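Local coordinates for putative cyclohexadienyl dehydrogenase and ADH prephenate dehydrogenase (Rhizobium meliloti, PDB 4WJI) that is a cyclohexadienyl dehydrogenase of L-tyrosine biosynthesis that binds NADP and tyrosine and probably converts prephenate to 3-(4-hydroxyphenyl)pyruvate with release of carbon dioxide, at the interface of chains A and B. Sequence-based numbering; all coordinates share one arbitrary frame. Chains: chain A/B, Putative cyclohexadienyl dehydrogenase and ADH prephenate dehydrogenase.

Contact 1 and contact 2 lie about 21 Å apart, measured between the centres of their C-alpha atoms, in one two-fold interface of the helical dimerization region. Helix 177-203 serves both: A:Tyr196 comes from it in contact 1, B:Asn197 and B:Thr201 in contact 2. Its partners differ, helix 269-278 with the turn after it in contact 1 and helix 243-265 in contact 2. With the twins made by exchanging chains, each copy of helix 177-203 is held at both places. Contact 1 includes A:Trp235, which also lines the tyrosine pocket; the structure alone does not show whether dimer contact and ligand site affect each other.

Contact 1: the interface of chains A and B. Residues chain A 196, 228, 232, 235, 239; chain B 275-276, 279.
A:Tyr196, on helix 177-203, lays its phenol ring face to face against the ring of B:Phe276, on helix 269-278. The centroids are 3.9 Å apart and the planes 21° from parallel, so this is a slightly splayed, offset stack. B:Phe276 CD1 lies over the middle of the phenol ring, whereas A:Tyr196 CD2 sits nearer the rim of the phenyl ring. Although the faces overlap, the two side chains run at about a right angle to each other.

B:Phe276 takes the route anti to its own carbonyl carbon (chi1 -59°), which carries its ring across one face of the A:Tyr196 phenol and on toward helix 232-241 of chain A. There A:Trp235 meets it through CB, 3.8 Å from B:Phe276 CD2, and through its backbone; the indole itself turns away, and A:Trp235 lines the tyrosine-binding pocket. A:Pro232 places its CB 3.8 Å from B:Phe276 CB and its carbonyl oxygen in plane at the ring edge. At the far end of the phenyl ring, A:Cys239 SG comes to 4.0 Å from CZ of B:Phe276. The phenyl group is thus covered by the phenol on one face and bordered along its rim by one helix.

The phenol hydroxyl reaches past the stack to a water: A:Tyr196 OH is 2.6 Å from water 1, which in turn hydrogen-bonds the backbone O of B:Phe276. That polar bridge ties together the same two residues whose rings are stacked and should limit sliding of one ring over the other.

B:Thr279 meets the CD1-CE1 edge of the phenol, its hydroxyl OG1 in the ring plane and 3.2 Å from A:Tyr196 CD1. Its CG2 methyl turns instead toward the backbone O of A:Tyr196. The same hydroxyl donates to the backbone of A:Ala228, OG1 of B:Thr279 standing 2.8 Å from A:Ala228 O, in the carbonyl plane and on a lone pair.

Contact 2: the interface of chains A and B. Residues chain A 249, 252-253, 256; chain B 197, 200-201, 204.
B:Thr201 of helix 177-203 presses against A:Asp256 and A:Phe253 on helix 243-265. Starting at its CB, the first neighbour is the carboxylate: B:Thr201 CB lies 3.6 Å from A:Asp256 OD2. From CB the chain forks. The hydroxyl runs anti to the carbonyl carbon (chi1 -58°), beside its own backbone N. B:Thr201 OG1 is 3.0 Å from A:Asp256 OD2, on that oxygen's anti side and 23° out of the carboxylate plane. B:Thr201 OG1 is also 2.9 Å from B:Asn197 O, one turn earlier. Both are hydrogen-bond acceptors for the hydroxyl, whose one hydrogen must be shared or alternate between them; the bond within the helix probably helps fix the threonine side chain's rotation. The other branch, the methyl, lies against the backbone of A:Phe253 and against A:Arg252, B:Thr201 CG2 being 3.8 Å from A:Arg252 CB.

B:Asn197 continues the seam. B:Asn197 ND2 donates to A:Phe253 O at 3.0 Å while lying over one face of that residue's phenyl ring, toward the rim. Ring and amide planes stand 80° apart, so the amide comes nearly upright onto the ring. Its oxygen OD1 faces the carbonyl carbon of A:Asp256.

A:Asp256 is also a magnesium-binding residue, though no magnesium is bound to this chain. Its CB sits 3.4 Å from B:Asn197 OD1.

Contact 1: the interface of chains A and B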
# COMPACT_ATOMS: atom_id res chain seq x y z
N TYR A 196 -7.28 -4.41 6.45
CA TYR A 196 -7.51 -5.43 7.50
C TYR A 196 -8.29 -6.62 6.91
O TYR A 196 -8.00 -7.79 7.23
CB TYR A 196 -8.29 -4.84 8.67
CG TYR A 196 -7.46 -4.02 9.63
CD1 TYR A 196 -6.44 -4.61 10.37
CD2 TYR A 196 -7.74 -2.65 9.87
CE1 TYR A 196 -5.70 -3.88 11.27
CE2 TYR A 196 -7.00 -1.93 10.80
CZ TYR A 196 -6.00 -2.54 11.51
OH TYR A 196 -5.30 -1.79 12.47
N ALA A 228 -2.42 -2.91 7.92
CA ALA A 228 -3.04 -3.88 8.86
C ALA A 228 -2.14 -4.28 10.03
O ALA A 228 -2.48 -5.18 10.81
CB ALA A 228 -3.52 -5.11 8.10
N PRO A 232 -4.41 -1.80 17.14
CA PRO A 232 -5.81 -2.23 17.09
C PRO A 232 -6.76 -1.36 17.90
O PRO A 232 -7.90 -1.23 17.53
CB PRO A 232 -5.79 -3.66 17.68
CG PRO A 232 -4.41 -3.94 18.03
CD PRO A 232 -3.51 -2.90 17.53
N TRP A 235 -7.67 1.77 15.79
CA TRP A 235 -8.58 1.51 14.68
C TRP A 235 -9.93 0.96 15.10
O TRP A 235 -10.92 1.28 14.45
CB TRP A 235 -7.88 0.62 13.59
CG TRP A 235 -6.94 1.53 12.84
CD1 TRP A 235 -5.58 1.62 12.98
CD2 TRP A 235 -7.33 2.56 11.92
NE1 TRP A 235 -5.12 2.64 12.19
CE2 TRP A 235 -6.16 3.23 11.52
CE3 TRP A 235 -8.55 2.95 11.38
CZ2 TRP A 235 -6.20 4.30 10.63
CZ3 TRP A 235 -8.57 4.00 10.53
CH2 TRP A 235 -7.41 4.69 10.16
N CYS A 239 -13.49 3.00 14.00
CA CYS A 239 -14.67 2.32 13.47
C CYS A 239 -15.91 2.54 14.34
O CYS A 239 -17.04 2.63 13.83
CB CYS A 239 -14.42 0.81 13.37
SG CYS A 239 -13.27 0.37 12.05
N LEU B 275 -9.95 -8.93 15.16
CA LEU B 275 -9.52 -8.98 13.78
C LEU B 275 -8.24 -8.17 13.60
O LEU B 275 -7.27 -8.63 12.96
CB LEU B 275 -10.53 -8.43 12.75
CG LEU B 275 -9.99 -8.25 11.28
CD1 LEU B 275 -9.50 -9.51 10.51
CD2 LEU B 275 -11.04 -7.53 10.42
N PHE B 276 -8.23 -6.96 14.13
CA PHE B 276 -7.11 -6.06 13.92
C PHE B 276 -5.83 -6.54 14.63
O PHE B 276 -4.72 -6.26 14.17
CB PHE B 276 -7.48 -4.63 14.37
CG PHE B 276 -8.68 -4.04 13.66
CD1 PHE B 276 -9.21 -4.59 12.49
CD2 PHE B 276 -9.29 -2.90 14.19
CE1 PHE B 276 -10.30 -4.02 11.88
CE2 PHE B 276 -10.37 -2.32 13.57
CZ PHE B 276 -10.89 -2.88 12.42
N THR B 279 -4.30 -9.67 12.35
CA THR B 279 -3.57 -9.30 11.16
C THR B 279 -2.12 -8.82 11.35
O THR B 279 -1.37 -8.83 10.44
CB THR B 279 -4.34 -8.29 10.30
OG1 THR B 279 -4.51 -7.09 11.03
CG2 THR B 279 -5.67 -8.82 9.93
O HOH W 1 -4.22 -3.51 14.04

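Contact 2: the interface of chains A and B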
# COMPACT_ATOMS: atom_id res chain seq x y z
N MSE A 249 -19.38 4.75 2.98
CA MSE A 249 -18.30 4.47 2.04
C MSE A 249 -18.17 2.97 1.78
O MSE A 249 -17.89 2.58 0.61
CB MSE A 249 -16.99 5.06 2.56
CG MSE A 249 -17.04 6.60 2.65
SE MSE A 249 -17.48 7.43 0.91
CE MSE A 249 -17.35 9.27 1.64
N ARG A 252 -20.80 2.07 -0.87
CA ARG A 252 -20.34 2.51 -2.21
C ARG A 252 -19.28 1.54 -2.77
O ARG A 252 -19.36 1.10 -3.94
CB ARG A 252 -19.80 3.95 -2.21
CG ARG A 252 -20.89 5.01 -1.92
CD ARG A 252 -20.37 6.43 -1.85
N PHE A 253 -18.30 1.20 -1.93
CA PHE A 253 -17.22 0.28 -2.28
C PHE A 253 -17.77 -1.08 -2.70
O PHE A 253 -17.34 -1.65 -3.70
CB PHE A 253 -16.26 0.12 -1.09
CG PHE A 253 -15.21 -0.95 -1.28
CD1 PHE A 253 -15.49 -2.27 -0.95
CD2 PHE A 253 -13.96 -0.65 -1.82
CE1 PHE A 253 -14.58 -3.27 -1.18
CE2 PHE A 253 -13.03 -1.66 -2.03
CZ PHE A 253 -13.34 -2.96 -1.70
N ASP A 256 -19.56 -1.12 -6.04
CA ASP A 256 -18.57 -1.06 -7.13
C ASP A 256 -17.86 -2.39 -7.30
O ASP A 256 -17.64 -2.84 -8.46
CB ASP A 256 -17.56 0.04 -6.82
CG ASP A 256 -18.12 1.46 -7.04
OD1 ASP A 256 -19.30 1.65 -7.49
OD2 ASP A 256 -17.39 2.44 -6.73
N ASN B 197 -10.48 -0.95 -7.20
CA ASN B 197 -11.86 -0.72 -6.81
C ASN B 197 -11.97 0.46 -5.85
O ASN B 197 -12.84 1.33 -6.03
CB ASN B 197 -12.51 -1.94 -6.20
CG ASN B 197 -14.02 -1.78 -6.15
OD1 ASN B 197 -14.67 -1.71 -7.21
ND2 ASN B 197 -14.57 -1.70 -4.96
N GLY B 200 -11.40 3.73 -7.68
CA GLY B 200 -12.58 4.05 -8.46
C GLY B 200 -13.73 4.60 -7.61
O GLY B 200 -14.44 5.51 -8.02
N THR B 201 -13.92 4.02 -6.44
CA THR B 201 -14.94 4.47 -5.51
C THR B 201 -14.76 5.96 -5.16
O THR B 201 -15.74 6.75 -5.15
CB THR B 201 -15.01 3.57 -4.25
OG1 THR B 201 -15.26 2.23 -4.65
CG2 THR B 201 -16.13 4.00 -3.28
N ASP B 204 -15.60 8.58 -7.83
CA ASP B 204 -17.00 8.72 -8.16
C ASP B 204 -17.76 9.67 -7.23
O ASP B 204 -18.90 10.01 -7.51
CB ASP B 204 -17.70 7.32 -8.14
CG ASP B 204 -17.25 6.40 -9.28
OD1 ASP B 204 -16.70 6.89 -10.30
OD2 ASP B 204 -17.47 5.15 -9.15